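Protein MJ1225 (Methanocaldococcus jannaschii, PDB 3KH5) binds AMP and ADP and probably senses cellular energy status, as a putative CBS-domain homologue of the AMPK gamma subunit. Local coordinates at residues Glu72-Glu75 / Ala80-Asn83; Ala118-Val121 / Leu127-Leu130. One frame throughout, in Å; residues are numbered along the deposited sequence.

Following the chain from the N terminus, interaction 1 comes first: the end of helix 68-73 folds back on helix 78-81, and residues 72-75 and 80-83 close a loop of only four residues. Interaction 2 follows in series, strand 117-121 pairing with strand 127-132 across a five-residue turn. Neither loop encloses or crosses the other, and the two do not touch, their centres about 32 Å apart and their nearest atoms about 21 Å. Interaction 1 joins two short helices that follow helix 54-63, beside a bound AMP; interaction 2 is a buried beta hairpin within the second CBS repeat and borders two bound ADP molecules.

Interaction 1 of 2, residues Glu72-Glu75 / Ala80-Asn83. With AMP (adenosine monophosphate), chain F.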
ATOM      1  N   GLU A  72      22.754  10.938   0.404  1.00 54.73           N
ATOM      2  CA  GLU A  72      23.915  11.226   1.249  1.00 55.61           C
ATOM      3  C   GLU A  72      24.967  10.130   1.271  1.00 55.91           C
ATOM      4  O   GLU A  72      26.129  10.372   0.929  1.00 56.01           O
ATOM      5  CB  GLU A  72      23.472  11.504   2.682  1.00 55.73           C
ATOM      6  CG  GLU A  72      22.832  12.847   2.892  1.00 56.53           C
ATOM      7  CD  GLU A  72      23.806  13.985   2.688  1.00 57.49           C
ATOM      8  OE1 GLU A  72      24.879  13.989   3.334  1.00 57.82           O
ATOM      9  OE2 GLU A  72      23.492  14.883   1.882  1.00 57.60           O
ATOM     10  N   LYS A  73      24.571   8.936   1.700  1.00 56.17           N
ATOM     11  CA  LYS A  73      25.521   7.844   1.832  1.00 56.39           C
ATOM     12  C   LYS A  73      26.075   7.439   0.479  1.00 56.39           C
ATOM     13  O   LYS A  73      27.284   7.258   0.321  1.00 56.42           O
ATOM     14  CB  LYS A  73      24.880   6.641   2.518  1.00 56.43           C
ATOM     15  CG  LYS A  73      25.876   5.542   2.820  1.00 56.92           C
ATOM     16  CD  LYS A  73      25.326   4.549   3.812  1.00 57.68           C
ATOM     17  CE  LYS A  73      26.397   3.496   4.127  1.00 58.10           C
ATOM     18  NZ  LYS A  73      25.954   2.657   5.290  1.00 58.37           N
ATOM     19  N   HIS A  74      25.184   7.316  -0.496  1.00 56.40           N
ATOM     20  CA  HIS A  74      25.555   6.804  -1.803  1.00 56.41           C
ATOM     21  C   HIS A  74      25.553   7.878  -2.862  1.00 56.71           C
ATOM     22  O   HIS A  74      25.513   7.589  -4.061  1.00 56.75           O
ATOM     23  CB  HIS A  74      24.650   5.642  -2.169  1.00 56.17           C
ATOM     24  CG  HIS A  74      24.786   4.493  -1.231  1.00 55.33           C
ATOM     25  ND1 HIS A  74      25.736   3.511  -1.400  1.00 54.71           N
ATOM     26  CD2 HIS A  74      24.137   4.199  -0.081  1.00 54.38           C
ATOM     27  CE1 HIS A  74      25.647   2.643  -0.409  1.00 54.34           C
ATOM     28  NE2 HIS A  74      24.686   3.038   0.406  1.00 54.03           N
ATOM     29  N   GLU A  75      25.591   9.124  -2.397  1.00 57.07           N
ATOM     30  CA  GLU A  75      25.823  10.278  -3.254  1.00 57.43           C
ATOM     31  C   GLU A  75      24.961  10.224  -4.501  1.00 57.28           C
ATOM     32  O   GLU A  75      25.440  10.510  -5.603  1.00 57.34           O
ATOM     33  CB  GLU A  75      27.299  10.352  -3.656  1.00 57.59           C
ATOM     34  CG  GLU A  75      28.272  10.346  -2.493  1.00 58.50           C
ATOM     35  CD  GLU A  75      29.720  10.419  -2.943  1.00 59.63           C
ATOM     36  OE1 GLU A  75      29.981  10.855  -4.085  1.00 59.94           O
ATOM     37  OE2 GLU A  75      30.606  10.044  -2.145  1.00 59.93           O
ATOM     38  N   ALA A  80      23.604   1.644  -6.464  1.00 44.76           N
ATOM     39  CA  ALA A  80      24.440   1.238  -5.334  1.00 43.40           C
ATOM     40  C   ALA A  80      23.624   1.138  -4.041  1.00 42.51           C
ATOM     41  O   ALA A  80      23.800   0.197  -3.261  1.00 42.36           O
ATOM     42  CB  ALA A  80      25.607   2.197  -5.154  1.00 43.50           C
ATOM     43  N   ALA A  81      22.735   2.110  -3.833  1.00 41.33           N
ATOM     44  CA  ALA A  81      21.928   2.205  -2.615  1.00 40.21           C
ATOM     45  C   ALA A  81      21.040   0.986  -2.417  1.00 39.45           C
ATOM     46  O   ALA A  81      20.816   0.552  -1.287  1.00 39.18           O
ATOM     47  CB  ALA A  81      21.090   3.478  -2.623  1.00 40.21           C
ATOM     48  N   ILE A  82      20.541   0.431  -3.518  1.00 38.69           N
ATOM     49  CA  ILE A  82      19.672  -0.743  -3.435  1.00 38.13           C
ATOM     50  C   ILE A  82      20.412  -2.033  -3.094  1.00 37.52           C
ATOM     51  O   ILE A  82      19.783  -3.073  -2.896  1.00 37.43           O
ATOM     52  CB  ILE A  82      18.781  -0.937  -4.691  1.00 38.28           C
ATOM     53  CG1 ILE A  82      19.625  -1.047  -5.965  1.00 38.58           C
ATOM     54  CG2 ILE A  82      17.736   0.181  -4.781  1.00 38.48           C
ATOM     55  CD1 ILE A  82      18.839  -1.439  -7.211  1.00 38.87           C
ATOM     56  N   ASN A  83      21.741  -1.966  -3.019  1.00 36.98           N
ATOM     57  CA  ASN A  83      22.531  -3.085  -2.502  1.00 36.60           C
ATOM     58  C   ASN A  83      22.601  -3.119  -0.969  1.00 36.29           C
ATOM     59  O   ASN A  83      23.064  -4.107  -0.391  1.00 36.26           O
ATOM     60  CB  ASN A  83      23.928  -3.138  -3.142  1.00 36.58           C
ATOM     61  CG  ASN A  83      23.913  -3.759  -4.539  1.00 36.82           C
ATOM     62  OD1 ASN A  83      22.901  -4.308  -4.983  1.00 36.65           O
ATOM     63  ND2 ASN A  83      25.042  -3.676  -5.235  1.00 37.01           N
TER
HETATM   64  P   AMP F1605      26.924   7.154   7.415  1.00 78.61           P
HETATM   65  O1P AMP F1605      26.988   7.238   8.892  1.00 78.81           O
HETATM   66  O2P AMP F1605      26.114   5.843   6.905  1.00 78.79           O
HETATM   67  O3P AMP F1605      28.395   7.025   6.761  1.00 78.86           O
HETATM   68  O5' AMP F1605      26.259   8.444   6.730  1.00 77.54           O
HETATM   69  C5' AMP F1605      25.676   8.332   5.436  1.00 75.39           C
HETATM   70  C4' AMP F1605      24.752   9.527   5.111  1.00 73.66           C
HETATM   71  O4' AMP F1605      23.487   9.023   4.580  1.00 72.03           O
HETATM   72  C3' AMP F1605      24.376  10.424   6.299  1.00 73.07           C
HETATM   73  O3' AMP F1605      24.102  11.759   5.843  1.00 73.45           O
HETATM   74  C2' AMP F1605      23.116   9.757   6.846  1.00 71.87           C
HETATM   75  O2' AMP F1605      22.246  10.741   7.420  1.00 71.97           O
HETATM   76  C1' AMP F1605      22.454   9.155   5.603  1.00 70.22           C
HETATM   77  N9  AMP F1605      21.882   7.805   5.851  1.00 67.00           N
HETATM   78  C8  AMP F1605      22.566   6.683   6.092  1.00 65.90           C
HETATM   79  N7  AMP F1605      21.713   5.672   6.256  1.00 64.67           N
HETATM   80  C5  AMP F1605      20.483   6.150   6.112  1.00 63.90           C
HETATM   81  C6  AMP F1605      19.215   5.582   6.170  1.00 62.88           C
HETATM   82  N6  AMP F1605      19.069   4.284   6.417  1.00 62.10           N
HETATM   83  N1  AMP F1605      18.139   6.366   5.973  1.00 62.45           N
HETATM   84  C2  AMP F1605      18.275   7.664   5.726  1.00 62.83           C
HETATM   85  N3  AMP F1605      19.472   8.234   5.665  1.00 63.77           N
HETATM   86  C4  AMP F1605      20.588   7.506   5.852  1.00 64.85           C
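His74 lays one face of its imidazole over the alpha carbon of Ala81, which sits 4.0 Å (CA) from the ring centroid and only 13° off the ring normal, a CH-pi contact made squarely over the face. Ala80 adds to it from the ND1 end of the ring, its CB 4.0 Å from His74 ND1, while the methyl CB of Ala81 lies 4.0 Å from His74 CD2. With CG anti to the carbonyl carbon (chi1 -63°), the ring reaches from the first non-helical residue after helix 68-73 across to helix 78-81. Phe60 of helix 54-63 also touches the Ala81 side chain. His74 NE2 is hydrogen-bonded to OE1 of Glu84. Just before His74, at the end of helix 68-73, Glu72 and Lys73 belong to the AMP pocket: Lys73 N comes within 3.1 Å of AMP O4', and the extended Lys73 side chain runs alongside the phosphate, with NZ 3.6 Å from AMP O2P. Between the segments the contact is van der Waals and CH-pi, burying 124 Å². The Glu84 bond probably limits rotation of the imidazole; Glu84 would probably favour a protonated ring, though Lys73, weakly paired with the same carboxylate, may offset this.

Interaction 2 of 2, residues Ala118-Val121 / Leu127-Leu130; sequences APIV and LISL
With CG swung away from the backbone N (chi1 -178°) and chi2 at 109°, Leu130 lays CD1 against the Ala118-Pro119 peptide, 3.5 Å from Pro119 N, with the proline ring and the leucine side by side and pointing the same way. On the opposite face of the sheet, shared with Ser129, Ile120 turns CG1 beside its own N (chi1 -65°), and CD1 reaches over the second strand to 3.8 Å from Leu130 C and 4.0 Å from Ser129 CB. Leu127 bends its CD1 back to Pro119 CB. The backbones pair antiparallel, Ile120 N donating to Ser129 O at 2.9 Å. Ile120 O then receives two donors, Ile128 N at 2.8 Å and Ser129 N at 3.2 Å: Ile128 and Ser129 both face Ile120, a classic beta bulge that shifts the register by one. Leu130 CA also approaches Ala118 O in a CA-H...O contact. Replacing Leu130 with an alanine would probably uncover the Ala118-Pro119 peptide and open a gap beside the proline ring. Leu130 and Pro119 each touch a bound ADP, in different pockets. Strand 117-121 is the middle strand, bonded through Pro119 and Val121 to Leu97 of the short parallel strand 97-98, while Val121 and Leu127 pack on Val48 of strand 48-53.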
ATOM      1  N   ALA A 118      -1.375  -7.110   9.141  1.00 33.95           N
ATOM      2  CA  ALA A 118      -0.599  -7.397  10.348  1.00 34.27           C
ATOM      3  C   ALA A 118      -0.139  -8.850  10.402  1.00 34.60           C
ATOM      4  O   ALA A 118      -0.958  -9.759  10.233  1.00 34.68           O
ATOM      5  CB  ALA A 118      -1.409  -7.050  11.598  1.00 34.29           C
ATOM      6  N   PRO A 119       1.168  -9.077  10.639  1.00 34.97           N
ATOM      7  CA  PRO A 119       1.656 -10.431  10.873  1.00 35.48           C
ATOM      8  C   PRO A 119       0.963 -11.050  12.086  1.00 36.05           C
ATOM      9  O   PRO A 119       0.701 -10.358  13.075  1.00 36.09           O
ATOM     10  CB  PRO A 119       3.147 -10.219  11.166  1.00 35.38           C
ATOM     11  CG  PRO A 119       3.484  -8.937  10.493  1.00 35.17           C
ATOM     12  CD  PRO A 119       2.265  -8.090  10.690  1.00 34.99           C
ATOM     13  N   ILE A 120       0.634 -12.332  11.990  1.00 36.84           N
ATOM     14  CA  ILE A 120       0.114 -13.068  13.134  1.00 37.64           C
ATOM     15  C   ILE A 120       1.273 -13.879  13.683  1.00 38.54           C
ATOM     16  O   ILE A 120       1.923 -14.623  12.942  1.00 38.69           O
ATOM     17  CB  ILE A 120      -1.073 -13.974  12.750  1.00 37.55           C
ATOM     18  CG1 ILE A 120      -2.262 -13.116  12.303  1.00 37.02           C
ATOM     19  CG2 ILE A 120      -1.492 -14.853  13.928  1.00 37.38           C
ATOM     20  CD1 ILE A 120      -3.146 -13.787  11.263  1.00 36.87           C
ATOM     21  N   VAL A 121       1.552 -13.709  14.972  1.00 39.64           N
ATOM     22  CA  VAL A 121       2.709 -14.347  15.595  1.00 40.86           C
ATOM     23  C   VAL A 121       2.320 -15.221  16.780  1.00 42.06           C
ATOM     24  O   VAL A 121       1.251 -15.050  17.374  1.00 41.87           O
ATOM     25  CB  VAL A 121       3.782 -13.312  16.060  1.00 40.70           C
ATOM     26  CG1 VAL A 121       4.244 -12.438  14.900  1.00 40.42           C
ATOM     27  CG2 VAL A 121       3.269 -12.451  17.221  1.00 40.73           C
ATOM     28  N   LEU A 127       6.682 -15.928  13.087  1.00 44.46           N
ATOM     29  CA  LEU A 127       5.627 -15.705  12.107  1.00 43.51           C
ATOM     30  C   LEU A 127       4.764 -16.953  11.929  1.00 42.92           C
ATOM     31  O   LEU A 127       5.279 -18.040  11.660  1.00 42.81           O
ATOM     32  CB  LEU A 127       6.209 -15.264  10.762  1.00 43.48           C
ATOM     33  CG  LEU A 127       5.185 -14.876   9.690  1.00 43.49           C
ATOM     34  CD1 LEU A 127       4.490 -13.565  10.041  1.00 43.55           C
ATOM     35  CD2 LEU A 127       5.850 -14.776   8.335  1.00 43.47           C
ATOM     36  N   ILE A 128       3.455 -16.778  12.088  1.00 42.19           N
ATOM     37  CA  ILE A 128       2.484 -17.855  11.916  1.00 41.55           C
ATOM     38  C   ILE A 128       1.722 -17.659  10.607  1.00 40.87           C
ATOM     39  O   ILE A 128       1.645 -18.569   9.777  1.00 40.91           O
ATOM     40  CB  ILE A 128       1.507 -17.932  13.133  1.00 41.61           C
ATOM     41  CG1 ILE A 128       2.224 -18.462  14.391  1.00 41.84           C
ATOM     42  CG2 ILE A 128       0.273 -18.788  12.816  1.00 41.66           C
ATOM     43  CD1 ILE A 128       3.123 -19.698  14.158  1.00 42.19           C
ATOM     44  N   SER A 129       1.174 -16.457  10.436  1.00 39.92           N
ATOM     45  CA  SER A 129       0.415 -16.090   9.247  1.00 39.09           C
ATOM     46  C   SER A 129       0.404 -14.570   9.089  1.00 38.51           C
ATOM     47  O   SER A 129       1.290 -13.879   9.598  1.00 38.30           O
ATOM     48  CB  SER A 129      -1.018 -16.629   9.346  1.00 39.10           C
ATOM     49  OG  SER A 129      -1.674 -16.552   8.091  1.00 39.31           O
ATOM     50  N   LEU A 130      -0.605 -14.064   8.383  1.00 37.96           N
ATOM     51  CA  LEU A 130      -0.811 -12.635   8.176  1.00 37.57           C
ATOM     52  C   LEU A 130      -2.270 -12.407   7.806  1.00 37.22           C
ATOM     53  O   LEU A 130      -2.862 -13.195   7.065  1.00 37.39           O
ATOM     54  CB  LEU A 130       0.094 -12.105   7.060  1.00 37.57           C
ATOM     55  CG  LEU A 130       0.012 -10.603   6.754  1.00 37.62           C
ATOM     56  CD1 LEU A 130       1.279  -9.894   7.213  1.00 37.74           C
ATOM     57  CD2 LEU A 130      -0.171 -10.409   5.263  1.00 37.92           C
TER